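Local coordinates for RNA-dependent RNA Polymerase (Bombyx mori cytoplasmic polyhedrosis virus, PDB 6TZ0), which transcribes and replicates the viral double-stranded RNA genome, making plus strands by fully conservative transcription and, after core assembly, the complementary minus strands, at residues A[42-47]-A[179-184]; A[562-567]-A[611-616]; A[845-850]-A[872-877]. All coordinates share one frame; numbering follows the deposited sequence.

Contact 1: A[42-47]-A[179-184]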
loop_
_atom_site.group_PDB
_atom_site.type_symbol
_atom_site.label_atom_id
_atom_site.label_comp_id
_atom_site.label_asym_id
_atom_site.label_seq_id
_atom_site.Cartn_x
_atom_site.Cartn_y
_atom_site.Cartn_z
ATOM N N ASP A 42 3.195 -44.561 -6.360
ATOM C CA ASP A 42 2.762 -45.812 -5.744
ATOM C C ASP A 42 1.952 -45.558 -4.478
ATOM O O ASP A 42 0.968 -46.255 -4.212
ATOM C CB ASP A 42 3.986 -46.670 -5.431
ATOM C CG ASP A 42 3.639 -48.117 -5.145
ATOM O OD1 ASP A 42 2.459 -48.501 -5.268
ATOM O OD2 ASP A 42 4.558 -48.878 -4.781
ATOM N N PHE A 43 2.357 -44.566 -3.684
ATOM C CA PHE A 43 1.668 -44.259 -2.438
ATOM C C PHE A 43 0.317 -43.611 -2.695
ATOM O O PHE A 43 -0.674 -43.949 -2.039
ATOM C CB PHE A 43 2.544 -43.347 -1.583
ATOM C CG PHE A 43 1.933 -42.965 -0.272
ATOM C CD1 PHE A 43 1.872 -43.876 0.766
ATOM C CD2 PHE A 43 1.437 -41.687 -0.066
ATOM C CE1 PHE A 43 1.317 -43.530 1.977
ATOM C CE2 PHE A 43 0.879 -41.334 1.145
ATOM C CZ PHE A 43 0.818 -42.257 2.165
ATOM N N LEU A 44 0.257 -42.675 -3.639
ATOM C CA LEU A 44 -0.997 -41.982 -3.887
ATOM C C LEU A 44 -1.980 -42.816 -4.691
ATOM O O LEU A 44 -3.183 -42.555 -4.628
ATOM C CB LEU A 44 -0.736 -40.657 -4.607
ATOM C CG LEU A 44 0.007 -39.582 -3.812
ATOM C CD1 LEU A 44 0.342 -38.407 -4.696
ATOM C CD2 LEU A 44 -0.821 -39.125 -2.634
ATOM N N PHE A 45 -1.508 -43.813 -5.434
ATOM C CA PHE A 45 -2.350 -44.562 -6.359
ATOM C C PHE A 45 -2.109 -46.053 -6.216
ATOM O O PHE A 45 -1.879 -46.767 -7.193
ATOM C CB PHE A 45 -2.104 -44.129 -7.795
ATOM C CG PHE A 45 -2.245 -42.660 -8.006
ATOM C CD1 PHE A 45 -3.475 -42.047 -7.882
ATOM C CD2 PHE A 45 -1.147 -41.895 -8.354
ATOM C CE1 PHE A 45 -3.606 -40.694 -8.073
ATOM C CE2 PHE A 45 -1.272 -40.539 -8.552
ATOM C CZ PHE A 45 -2.502 -39.939 -8.414
ATOM N N ASN A 46 -2.140 -46.541 -4.982
ATOM C CA ASN A 46 -2.032 -47.968 -4.731
ATOM C C ASN A 46 -3.288 -48.683 -5.223
ATOM O O ASN A 46 -4.365 -48.092 -5.337
ATOM C CB ASN A 46 -1.819 -48.222 -3.238
ATOM C CG ASN A 46 -1.365 -49.636 -2.934
ATOM O OD1 ASN A 46 -1.158 -50.446 -3.836
ATOM N ND2 ASN A 46 -1.218 -49.942 -1.651
ATOM N N ASN A 47 -3.135 -49.970 -5.534
ATOM C CA ASN A 47 -4.244 -50.735 -6.093
ATOM C C ASN A 47 -5.177 -51.237 -4.996
ATOM O O ASN A 47 -6.361 -51.487 -5.243
ATOM C CB ASN A 47 -3.690 -51.898 -6.915
ATOM C CG ASN A 47 -4.704 -52.481 -7.875
ATOM O OD1 ASN A 47 -5.825 -51.992 -7.996
ATOM N ND2 ASN A 47 -4.311 -53.543 -8.564
ATOM N N ASP A 179 0.204 -44.590 -15.691
ATOM C CA ASP A 179 1.234 -45.002 -14.746
ATOM C C ASP A 179 2.204 -43.882 -14.400
ATOM O O ASP A 179 3.255 -44.147 -13.810
ATOM C CB ASP A 179 2.003 -46.210 -15.284
ATOM C CG ASP A 179 1.209 -47.498 -15.178
ATOM O OD1 ASP A 179 0.396 -47.615 -14.239
ATOM O OD2 ASP A 179 1.395 -48.394 -16.024
ATOM N N GLU A 180 1.883 -42.643 -14.755
ATOM C CA GLU A 180 2.600 -41.471 -14.278
ATOM C C GLU A 180 1.588 -40.419 -13.849
ATOM O O GLU A 180 0.377 -40.583 -14.023
ATOM C CB GLU A 180 3.548 -40.907 -15.341
ATOM C CG GLU A 180 4.755 -41.774 -15.628
ATOM C CD GLU A 180 5.698 -41.133 -16.616
ATOM O OE1 GLU A 180 5.346 -40.068 -17.163
ATOM O OE2 GLU A 180 6.792 -41.691 -16.844
ATOM N N PHE A 181 2.090 -39.334 -13.269
ATOM C CA PHE A 181 1.223 -38.231 -12.906
ATOM C C PHE A 181 0.746 -37.517 -14.171
ATOM O O PHE A 181 1.467 -37.472 -15.169
ATOM C CB PHE A 181 1.955 -37.252 -11.990
ATOM C CG PHE A 181 2.325 -37.825 -10.649
ATOM C CD1 PHE A 181 1.360 -38.048 -9.683
ATOM C CD2 PHE A 181 3.647 -38.085 -10.338
ATOM C CE1 PHE A 181 1.700 -38.556 -8.443
ATOM C CE2 PHE A 181 3.994 -38.590 -9.100
ATOM C CZ PHE A 181 3.019 -38.825 -8.153
ATOM N N PRO A 182 -0.477 -36.971 -14.162
ATOM C CA PRO A 182 -1.006 -36.332 -15.382
ATOM C C PRO A 182 -0.299 -35.046 -15.766
ATOM O O PRO A 182 -0.468 -34.581 -16.899
ATOM C CB PRO A 182 -2.472 -36.058 -15.027
ATOM C CG PRO A 182 -2.776 -36.983 -13.914
ATOM C CD PRO A 182 -1.515 -37.093 -13.128
ATOM N N PHE A 183 0.480 -34.465 -14.864
ATOM C CA PHE A 183 1.214 -33.236 -15.110
ATOM C C PHE A 183 2.350 -33.172 -14.104
ATOM O O PHE A 183 2.422 -33.975 -13.171
ATOM C CB PHE A 183 0.299 -32.004 -15.018
ATOM C CG PHE A 183 -0.522 -31.949 -13.759
ATOM C CD1 PHE A 183 -0.018 -31.392 -12.597
ATOM C CD2 PHE A 183 -1.806 -32.461 -13.742
ATOM C CE1 PHE A 183 -0.768 -31.360 -11.450
ATOM C CE2 PHE A 183 -2.556 -32.428 -12.592
ATOM C CZ PHE A 183 -2.036 -31.881 -11.448
ATOM N N TYR A 184 3.228 -32.197 -14.296
ATOM C CA TYR A 184 4.296 -31.919 -13.345
ATOM C C TYR A 184 4.761 -30.492 -13.578
ATOM O O TYR A 184 4.436 -29.871 -14.591
ATOM C CB TYR A 184 5.455 -32.917 -13.478
ATOM C CG TYR A 184 6.204 -32.863 -14.790
ATOM C CD1 TYR A 184 5.738 -33.547 -15.909
ATOM C CD2 TYR A 184 7.402 -32.173 -14.896
ATOM C CE1 TYR A 184 6.419 -33.508 -17.099
ATOM C CE2 TYR A 184 8.094 -32.129 -16.083
ATOM C CZ TYR A 184 7.599 -32.800 -17.181
ATOM O OH TYR A 184 8.290 -32.762 -18.368
#
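Phe181 brings the CD1-CE1 side of its ring against Leu44, the last residue of helix 37-44, and Phe45, just after it. The closest approach joins CE1 of Phe181 to CE2 of Phe45 at 3.6 Å. CD1 of Phe181 lies at the edge of the Phe45 ring and in its plane. The two rings are inclined by 60° with centroids 6.0 Å apart, an oblique aromatic pair. Leu44 adds its CD1 methyl at the edge of the Phe181 ring, 4.0 Å from CE1, and the two side chains cross at about a right angle. Leu44 also sets its CB above one face of the Phe45 ring, toward the rim, so the neighbours present a joint apolar surface. Phe45 is where the chain leaves helical geometry; its CG, anti to the carbonyl carbon (chi1 -54°), sends the ring toward 179-184. Around this trio, Trp146 stacks on Phe181, His41 meets it edge-to-face, and Val171 and Phe175 of helix 166-175 pack on Phe45. The result is a buried aromatic cluster at a helix C-terminus, bordering a site that binds ATP in another structure of this protein, though no ATP is bound here; Arg37, Tyr184 and Asn195 belong to it.

Contact 2: A[562-567]-A[611-616]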
loop_
_atom_site.group_PDB
_atom_site.type_symbol
_atom_site.label_atom_id
_atom_site.label_comp_id
_atom_site.label_asym_id
_atom_site.label_seq_id
_atom_site.Cartn_x
_atom_site.Cartn_y
_atom_site.Cartn_z
ATOM N N ILE A 562 -13.982 16.585 -0.385
ATOM C CA ILE A 562 -14.435 16.687 1.008
ATOM C C ILE A 562 -13.247 16.653 1.965
ATOM O O ILE A 562 -13.140 17.471 2.885
ATOM C CB ILE A 562 -15.444 15.570 1.337
ATOM C CG1 ILE A 562 -16.705 15.695 0.490
ATOM C CG2 ILE A 562 -15.828 15.587 2.808
ATOM C CD1 ILE A 562 -17.656 14.546 0.640
ATOM N N TYR A 563 -12.336 15.704 1.757
ATOM C CA TYR A 563 -11.093 15.657 2.517
ATOM C C TYR A 563 -10.181 16.823 2.161
ATOM O O TYR A 563 -9.418 17.292 3.015
ATOM C CB TYR A 563 -10.408 14.318 2.251
ATOM C CG TYR A 563 -9.145 14.016 3.026
ATOM C CD1 TYR A 563 -9.202 13.611 4.351
ATOM C CD2 TYR A 563 -7.900 14.091 2.419
ATOM C CE1 TYR A 563 -8.056 13.316 5.054
ATOM C CE2 TYR A 563 -6.750 13.797 3.121
ATOM C CZ TYR A 563 -6.836 13.414 4.436
ATOM O OH TYR A 563 -5.695 13.122 5.135
ATOM N N ASN A 564 -10.251 17.301 0.911
ATOM C CA ASN A 564 -9.429 18.440 0.511
ATOM C C ASN A 564 -9.803 19.716 1.254
ATOM O O ASN A 564 -8.928 20.538 1.521
ATOM C CB ASN A 564 -9.523 18.687 -0.991
ATOM C CG ASN A 564 -8.799 17.648 -1.799
ATOM O OD1 ASN A 564 -7.759 17.145 -1.388
ATOM N ND2 ASN A 564 -9.319 17.348 -2.975
ATOM N N THR A 565 -11.085 19.899 1.590
ATOM C CA THR A 565 -11.486 21.062 2.387
ATOM C C THR A 565 -10.860 21.039 3.775
ATOM O O THR A 565 -10.403 22.074 4.274
ATOM C CB THR A 565 -13.003 21.135 2.529
ATOM O OG1 THR A 565 -13.477 19.941 3.155
ATOM C CG2 THR A 565 -13.659 21.290 1.203
ATOM N N PHE A 566 -10.848 19.869 4.413
ATOM C CA PHE A 566 -10.222 19.705 5.722
ATOM C C PHE A 566 -8.720 19.956 5.657
ATOM O O PHE A 566 -8.152 20.648 6.521
ATOM C CB PHE A 566 -10.547 18.301 6.233
ATOM C CG PHE A 566 -9.836 17.912 7.485
ATOM C CD1 PHE A 566 -10.166 18.478 8.698
ATOM C CD2 PHE A 566 -8.863 16.924 7.452
ATOM C CE1 PHE A 566 -9.505 18.096 9.852
ATOM C CE2 PHE A 566 -8.204 16.541 8.595
ATOM C CZ PHE A 566 -8.525 17.123 9.795
ATOM N N VAL A 567 -8.070 19.433 4.613
ATOM C CA VAL A 567 -6.637 19.636 4.430
ATOM C C VAL A 567 -6.322 21.106 4.177
ATOM O O VAL A 567 -5.355 21.643 4.726
ATOM C CB VAL A 567 -6.127 18.723 3.298
ATOM C CG1 VAL A 567 -4.700 19.037 2.929
ATOM C CG2 VAL A 567 -6.206 17.292 3.740
ATOM N N LEU A 611 -1.587 22.843 -4.662
ATOM C CA LEU A 611 -1.101 22.363 -5.947
ATOM C C LEU A 611 -1.393 20.884 -6.134
ATOM O O LEU A 611 -1.622 20.441 -7.263
ATOM C CB LEU A 611 0.393 22.658 -6.073
ATOM C CG LEU A 611 1.074 22.498 -7.433
ATOM C CD1 LEU A 611 2.118 23.569 -7.602
ATOM C CD2 LEU A 611 1.731 21.147 -7.581
ATOM N N GLU A 612 -1.403 20.109 -5.052
ATOM C CA GLU A 612 -1.807 18.717 -5.178
ATOM C C GLU A 612 -3.301 18.598 -5.444
ATOM O O GLU A 612 -3.716 17.813 -6.301
ATOM C CB GLU A 612 -1.407 17.939 -3.927
ATOM C CG GLU A 612 -1.573 16.436 -4.043
ATOM C CD GLU A 612 -2.938 15.959 -3.598
ATOM O OE1 GLU A 612 -3.518 16.587 -2.693
ATOM O OE2 GLU A 612 -3.449 14.986 -4.183
ATOM N N ALA A 613 -4.123 19.358 -4.719
ATOM C CA ALA A 613 -5.567 19.264 -4.879
ATOM C C ALA A 613 -6.047 19.798 -6.218
ATOM O O ALA A 613 -7.104 19.375 -6.692
ATOM C CB ALA A 613 -6.269 20.010 -3.748
ATOM N N ALA A 614 -5.301 20.699 -6.847
ATOM C CA ALA A 614 -5.725 21.254 -8.121
ATOM C C ALA A 614 -5.240 20.462 -9.325
ATOM O O ALA A 614 -5.728 20.699 -10.433
ATOM C CB ALA A 614 -5.239 22.697 -8.249
ATOM N N ASN A 615 -4.293 19.546 -9.149
ATOM C CA ASN A 615 -3.714 18.776 -10.249
ATOM C C ASN A 615 -3.854 17.301 -9.904
ATOM O O ASN A 615 -2.915 16.681 -9.406
ATOM C CB ASN A 615 -2.258 19.155 -10.450
ATOM C CG ASN A 615 -2.083 20.595 -10.839
ATOM O OD1 ASN A 615 -2.830 21.126 -11.648
ATOM N ND2 ASN A 615 -1.102 21.251 -10.243
ATOM N N SER A 616 -5.013 16.729 -10.198
ATOM C CA SER A 616 -5.347 15.387 -9.742
ATOM C C SER A 616 -5.542 14.470 -10.939
ATOM O O SER A 616 -6.392 14.733 -11.795
ATOM C CB SER A 616 -6.603 15.407 -8.877
ATOM O OG SER A 616 -7.717 15.802 -9.645
#
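Asn564 of helix 557-573 turns its carboxamide to the methyl group of Ala613, near the end of helix 604-614. The CB of Ala613 lies 4.0 Å from CG of Asn564, and OD1 and ND2 of that amide are at nearly the same distance, so the methyl meets the whole amide group and not one polar atom. The CA atoms of the two residues are 6.7 Å apart, a close helix-to-helix approach consistent with the small side chain of Ala613. With CG anti to its carbonyl carbon (chi1 -72°), Asn564 carries the amide across to the other helix. Glu612 comes in at the margin, where its OE1 and OD1 of Asn564, two acceptor oxygens, stand 4.5 Å apart. Its carboxylate is engaged by Arg641, which forms a salt bridge to OE2, with a weak, long ion pair from Lys560 beside it. One shell further out, the hydroxyl of Tyr563 hydrogen-bonds the carbonyl O of Pro503, while Ser616 OG hydrogen-bonds the backbone O of Leu541 of Viral structural protein 4, a separate chain. Between the two segments the contact is therefore van der Waals in nature, and the charge of Glu612 is probably balanced mainly by Arg641, with Lys560 a weak second partner.

Contact 3: A[845-850]-A[872-877]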
loop_
_atom_site.group_PDB
_atom_site.type_symbol
_atom_site.label_atom_id
_atom_site.label_comp_id
_atom_site.label_asym_id
_atom_site.label_seq_id
_atom_site.Cartn_x
_atom_site.Cartn_y
_atom_site.Cartn_z
ATOM N N TYR A 845 10.546 -27.533 16.039
ATOM C CA TYR A 845 9.182 -28.008 15.969
ATOM C C TYR A 845 8.845 -28.804 17.231
ATOM O O TYR A 845 9.738 -29.403 17.836
ATOM C CB TYR A 845 9.001 -28.877 14.717
ATOM C CG TYR A 845 7.581 -29.187 14.370
ATOM C CD1 TYR A 845 6.776 -28.225 13.790
ATOM C CD2 TYR A 845 7.042 -30.433 14.626
ATOM C CE1 TYR A 845 5.480 -28.487 13.485
ATOM C CE2 TYR A 845 5.741 -30.710 14.314
ATOM C CZ TYR A 845 4.969 -29.731 13.742
ATOM O OH TYR A 845 3.668 -29.986 13.429
ATOM N N PRO A 846 7.591 -28.772 17.693
ATOM C CA PRO A 846 7.220 -29.561 18.875
ATOM C C PRO A 846 7.318 -31.060 18.637
ATOM O O PRO A 846 6.892 -31.575 17.603
ATOM C CB PRO A 846 5.773 -29.134 19.138
ATOM C CG PRO A 846 5.679 -27.793 18.556
ATOM C CD PRO A 846 6.537 -27.806 17.343
ATOM N N ALA A 847 7.872 -31.756 19.619
ATOM C CA ALA A 847 8.264 -33.147 19.470
ATOM C C ALA A 847 7.273 -34.101 20.122
ATOM O O ALA A 847 6.488 -33.731 20.994
ATOM C CB ALA A 847 9.659 -33.372 20.058
ATOM N N TYR A 848 7.327 -35.345 19.673
ATOM C CA TYR A 848 6.588 -36.464 20.242
ATOM C C TYR A 848 7.421 -37.118 21.339
ATOM O O TYR A 848 8.605 -36.808 21.476
ATOM C CB TYR A 848 6.236 -37.440 19.119
ATOM C CG TYR A 848 5.153 -36.946 18.198
ATOM C CD1 TYR A 848 3.818 -37.161 18.496
ATOM C CD2 TYR A 848 5.464 -36.245 17.042
ATOM C CE1 TYR A 848 2.824 -36.709 17.670
ATOM C CE2 TYR A 848 4.475 -35.789 16.203
ATOM C CZ TYR A 848 3.157 -36.023 16.524
ATOM O OH TYR A 848 2.165 -35.570 15.699
ATOM N N PRO A 849 6.829 -37.982 22.178
ATOM C CA PRO A 849 7.625 -38.672 23.213
ATOM C C PRO A 849 8.744 -39.544 22.660
ATOM O O PRO A 849 8.512 -40.469 21.884
ATOM C CB PRO A 849 6.577 -39.515 23.943
ATOM C CG PRO A 849 5.351 -38.763 23.804
ATOM C CD PRO A 849 5.384 -38.139 22.455
ATOM N N PHE A 850 9.970 -39.225 23.070
ATOM C CA PHE A 850 11.134 -40.067 22.842
ATOM C C PHE A 850 11.325 -40.996 24.029
ATOM O O PHE A 850 11.122 -40.597 25.176
ATOM C CB PHE A 850 12.393 -39.226 22.644
ATOM C CG PHE A 850 12.450 -38.514 21.330
ATOM C CD1 PHE A 850 12.907 -39.165 20.197
ATOM C CD2 PHE A 850 12.037 -37.197 21.222
ATOM C CE1 PHE A 850 12.963 -38.519 18.984
ATOM C CE2 PHE A 850 12.086 -36.542 20.008
ATOM C CZ PHE A 850 12.551 -37.205 18.888
ATOM N N ARG A 872 16.974 -26.867 23.349
ATOM C CA ARG A 872 18.177 -27.620 23.685
ATOM C C ARG A 872 17.966 -28.513 24.904
ATOM O O ARG A 872 18.700 -29.489 25.089
ATOM C CB ARG A 872 19.341 -26.642 23.892
ATOM C CG ARG A 872 20.703 -27.282 24.052
ATOM C CD ARG A 872 21.835 -26.295 24.075
ATOM N NE ARG A 872 23.083 -26.978 24.401
ATOM C CZ ARG A 872 23.863 -27.584 23.514
ATOM N NH1 ARG A 872 24.974 -28.182 23.913
ATOM N NH2 ARG A 872 23.542 -27.587 22.228
ATOM N N ARG A 873 16.932 -28.242 25.701
ATOM C CA ARG A 873 16.639 -29.051 26.876
ATOM C C ARG A 873 16.148 -30.451 26.511
ATOM O O ARG A 873 16.179 -31.348 27.361
ATOM C CB ARG A 873 15.611 -28.310 27.735
ATOM C CG ARG A 873 15.394 -28.842 29.136
ATOM C CD ARG A 873 14.415 -27.980 29.891
ATOM N NE ARG A 873 14.153 -28.516 31.217
ATOM C CZ ARG A 873 13.167 -29.360 31.495
ATOM N NH1 ARG A 873 12.343 -29.759 30.540
ATOM N NH2 ARG A 873 12.999 -29.800 32.729
ATOM N N LEU A 874 15.722 -30.671 25.265
ATOM C CA LEU A 874 15.316 -32.010 24.846
ATOM C C LEU A 874 16.504 -32.963 24.784
ATOM O O LEU A 874 16.341 -34.166 25.023
ATOM C CB LEU A 874 14.611 -31.938 23.494
ATOM C CG LEU A 874 13.950 -33.216 22.978
ATOM C CD1 LEU A 874 12.816 -33.624 23.898
ATOM C CD2 LEU A 874 13.465 -33.034 21.558
ATOM N N LEU A 875 17.702 -32.436 24.502
ATOM C CA LEU A 875 18.923 -33.239 24.519
ATOM C C LEU A 875 19.192 -33.823 25.896
ATOM O O LEU A 875 19.699 -34.943 26.012
ATOM C CB LEU A 875 20.121 -32.389 24.102
ATOM C CG LEU A 875 20.188 -31.738 22.727
ATOM C CD1 LEU A 875 21.415 -30.842 22.658
ATOM C CD2 LEU A 875 20.224 -32.782 21.639
ATOM N N TYR A 876 18.857 -33.080 26.943
ATOM C CA TYR A 876 19.050 -33.529 28.310
ATOM C C TYR A 876 17.861 -34.315 28.828
ATOM O O TYR A 876 18.033 -35.196 29.676
ATOM C CB TYR A 876 19.315 -32.319 29.203
ATOM C CG TYR A 876 20.615 -31.631 28.888
ATOM C CD1 TYR A 876 21.802 -32.067 29.453
ATOM C CD2 TYR A 876 20.662 -30.564 28.002
ATOM C CE1 TYR A 876 22.997 -31.445 29.167
ATOM C CE2 TYR A 876 21.853 -29.940 27.704
ATOM C CZ TYR A 876 23.016 -30.388 28.291
ATOM O OH TYR A 876 24.211 -29.780 28.006
ATOM N N ASP A 877 16.662 -34.017 28.325
ATOM C CA ASP A 877 15.474 -34.773 28.699
ATOM C C ASP A 877 15.541 -36.199 28.165
ATOM O O ASP A 877 15.100 -37.136 28.838
ATOM C CB ASP A 877 14.225 -34.056 28.181
ATOM C CG ASP A 877 12.947 -34.547 28.831
ATOM O OD1 ASP A 877 13.010 -35.384 29.751
ATOM O OD2 ASP A 877 11.861 -34.096 28.408
#
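A loop without regular structure, 845-850, packs here against the short helix 873-878, which belongs to the C-terminal family region of the polymerase, and Leu874 is the residue that reaches across. Its CD2 methyl touches two side chains of the loop: CB of Ala847 at 4.1 Å and CE2 of Phe850, likewise at 4.1 Å. One branch of one leucine thus makes all the close contacts between the segments. In Leu874, CG stands anti to the backbone N (chi1 -172°), which carries the branched end away from the helix and toward the loop. Phe850 extends roughly at right angles to Leu874, and the methyl approaches its ring obliquely. Ala847 and Phe850 both point toward the helix, whereas Pro849, just before Phe850, points away, so the extended loop offers its two apolar groups to the leucine from separate places along its course. Ala847 meets Phe838 as well.

Polar bonds to other parts of the chain engage both partners. The loop backbone is fixed by hydrogen bonds of Ala847 with Glu861 and of Phe850 with Thr858, and Lys871, which lies just before 872-877, bonds to the carbonyl of Tyr845. Asp877 of the helix forms a salt bridge with Arg852, and Arg872, at the start of the segment, forms another with Asp1017. The contact between the segments is buried and apolar, made by van der Waals contacts at CD2 of Leu874, while the polar bonds are made to other parts of the chain.

Overall arrangement
The contacts follow one another along the chain, each closing before the next opens. Contact 1 joins helix 37-44 to the segment leading into strand 183-186 in the N-terminal region; contact 2 links helices 557-573 and 604-614 within the catalytic polymerase domain; contact 3 ties a loop to helix 873-878 further on. No helix or sheet is shared. Contact 2 lies across the centre of the chain from the other two, its centre about 62 Å from that of contact 1 and 61 Å from that of contact 3. Contacts 1 and 3 are nearer, with nearest atoms about 15 Å apart. The three are thus separate buried packing points, of which contact 1 borders the ATP site and contact 2 adjoins Viral structural protein 4.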